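Long-range contact in TlmII (Streptoalloteichus hindustanus, PDB 4HVM), which probably acts in tallysomycin biosynthesis as a condensation-type protein of nonribosomal peptide assembly, and may bind phosphopantetheine: residues D358-H362 and G414-S420. Numbering follows the deposited sequence.
Sequences DVAVH and GTTTDLS
His-362 presents NE2 to the carboxylate of Asp-418: the N-H runs fairly straight (163°) to OD2 at 3.2 Å, on its syn side and in the ring plane but tilted 26° out of the carboxylate plane, while OD1 takes a weaker share. Asp-418 CG, anti to the backbone N (chi1 -163°), brings the carboxylate to the imidazole edge. With ND1 bonded to Glu-280, the imidazole bridges two acids, which would probably favour its protonated form. Were His-362 an alanine, the carboxylates of Asp-418 and Glu-280 would probably lose the group that links them. At the other end, Asp-358 O accepts from two amides, Thr-416 N at 3.0 Å and Thr-417 N at 3.2 Å. The side chain pairs with Arg-205 through OD1, and Asp-358 OD2 lies 3.0 Å from Thr-416 OG1, a weak bond for which Asp-358 O may compete.

Between these ends the segments are parallel neighbours in the C-terminal mixed sheet of this condensation-family chain. The ladder continues from Ala-360 N to Thr-417 O (2.9 Å), Leu-419 N to Ala-360 O (2.8 Å) and His-362 N to Leu-419 O (2.9 Å). Ala-360 suits the face bearing Asp-418: its lone CB, 3.9 Å from Thr-415 CG2, leaves room for the carboxylate, whose OD2 it touches. Val-359, Val-361 and Leu-419 pack their branched side chains on the other face against Leu-253, Met-245 and Thr-249 of helix 241-255.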
loop_
_atom_site.group_PDB
_atom_site.type_symbol
_atom_site.label_atom_id
_atom_site.label_comp_id
_atom_site.label_asym_id
_atom_site.label_seq_id
_atom_site.Cartn_x
_atom_site.Cartn_y
_atom_site.Cartn_z
ATOM N N ASP A 358 -16.128 -1.531 -4.666
ATOM C CA ASP A 358 -15.252 -1.226 -5.798
ATOM C C ASP A 358 -14.594 0.154 -5.760
ATOM O O ASP A 358 -14.175 0.677 -6.795
ATOM C CB ASP A 358 -16.014 -1.402 -7.116
ATOM C CG ASP A 358 -17.216 -0.488 -7.216
ATOM O OD1 ASP A 358 -17.624 0.054 -6.168
ATOM O OD2 ASP A 358 -17.753 -0.312 -8.331
ATOM N N VAL A 359 -14.498 0.741 -4.574
ATOM C CA VAL A 359 -13.759 1.985 -4.410
ATOM C C VAL A 359 -12.619 1.782 -3.421
ATOM O O VAL A 359 -12.847 1.455 -2.256
ATOM C CB VAL A 359 -14.662 3.126 -3.913
ATOM C CG1 VAL A 359 -13.850 4.397 -3.731
ATOM C CG2 VAL A 359 -15.812 3.353 -4.884
ATOM N N ALA A 360 -11.391 1.970 -3.891
ATOM C CA ALA A 360 -10.220 1.763 -3.049
ATOM C C ALA A 360 -9.484 3.067 -2.780
ATOM O O ALA A 360 -9.133 3.793 -3.706
ATOM C CB ALA A 360 -9.281 0.748 -3.682
ATOM N N VAL A 361 -9.260 3.358 -1.502
ATOM C CA VAL A 361 -8.480 4.517 -1.095
ATOM C C VAL A 361 -7.260 4.041 -0.325
ATOM O O VAL A 361 -7.389 3.287 0.636
ATOM C CB VAL A 361 -9.296 5.457 -0.204
ATOM C CG1 VAL A 361 -8.461 6.658 0.199
ATOM C CG2 VAL A 361 -10.559 5.896 -0.927
ATOM N N HIS A 362 -6.078 4.474 -0.748
ATOM C CA HIS A 362 -4.840 3.970 -0.160
ATOM C C HIS A 362 -4.208 4.929 0.850
ATOM O O HIS A 362 -4.755 5.996 1.137
ATOM C CB HIS A 362 -3.847 3.592 -1.263
ATOM C CG HIS A 362 -4.397 2.606 -2.249
ATOM N ND1 HIS A 362 -4.630 1.286 -1.930
ATOM C CD2 HIS A 362 -4.770 2.753 -3.543
ATOM C CE1 HIS A 362 -5.118 0.659 -2.986
ATOM N NE2 HIS A 362 -5.213 1.526 -3.977
ATOM N N GLY A 414 -12.305 -6.002 -9.691
ATOM C CA GLY A 414 -13.569 -5.314 -9.872
ATOM C C GLY A 414 -13.564 -3.874 -9.400
ATOM O O GLY A 414 -14.562 -3.167 -9.548
ATOM N N THR A 415 -12.447 -3.435 -8.827
ATOM C CA THR A 415 -12.324 -2.055 -8.370
ATOM C C THR A 415 -12.373 -1.101 -9.557
ATOM O O THR A 415 -11.598 -1.233 -10.504
ATOM C CB THR A 415 -11.025 -1.829 -7.577
ATOM O OG1 THR A 415 -10.967 -2.753 -6.483
ATOM C CG2 THR A 415 -10.968 -0.405 -7.036
ATOM N N THR A 416 -13.300 -0.149 -9.507
ATOM C CA THR A 416 -13.489 0.789 -10.609
ATOM C C THR A 416 -12.887 2.159 -10.325
ATOM O O THR A 416 -12.510 2.878 -11.246
ATOM C CB THR A 416 -14.976 0.953 -10.973
ATOM O OG1 THR A 416 -15.716 1.368 -9.817
ATOM C CG2 THR A 416 -15.536 -0.359 -11.498
ATOM N N THR A 417 -12.807 2.521 -9.050
ATOM C CA THR A 417 -12.188 3.780 -8.657
ATOM C C THR A 417 -11.057 3.521 -7.669
ATOM O O THR A 417 -11.293 3.117 -6.530
ATOM C CB THR A 417 -13.213 4.749 -8.034
ATOM O OG1 THR A 417 -14.253 5.025 -8.980
ATOM C CG2 THR A 417 -12.541 6.054 -7.630
ATOM N N ASP A 418 -9.827 3.747 -8.119
ATOM C CA ASP A 418 -8.652 3.539 -7.284
ATOM C C ASP A 418 -7.954 4.870 -7.015
ATOM O O ASP A 418 -7.576 5.581 -7.944
ATOM C CB ASP A 418 -7.687 2.566 -7.960
ATOM C CG ASP A 418 -6.670 1.991 -6.997
ATOM O OD1 ASP A 418 -5.702 2.705 -6.655
ATOM O OD2 ASP A 418 -6.841 0.824 -6.586
ATOM N N LEU A 419 -7.779 5.203 -5.742
ATOM C CA LEU A 419 -7.237 6.506 -5.377
ATOM C C LEU A 419 -6.037 6.373 -4.441
ATOM O O LEU A 419 -6.143 5.796 -3.360
ATOM C CB LEU A 419 -8.336 7.362 -4.740
ATOM C CG LEU A 419 -8.176 8.881 -4.750
ATOM C CD1 LEU A 419 -9.536 9.545 -4.906
ATOM C CD2 LEU A 419 -7.493 9.354 -3.476
ATOM N N SER A 420 -4.896 6.909 -4.865
ATOM C CA SER A 420 -3.672 6.832 -4.077
ATOM C C SER A 420 -3.005 8.201 -3.967
ATOM O O SER A 420 -3.183 9.054 -4.834
ATOM C CB SER A 420 -2.703 5.830 -4.703
ATOM O OG SER A 420 -1.542 5.691 -3.904
#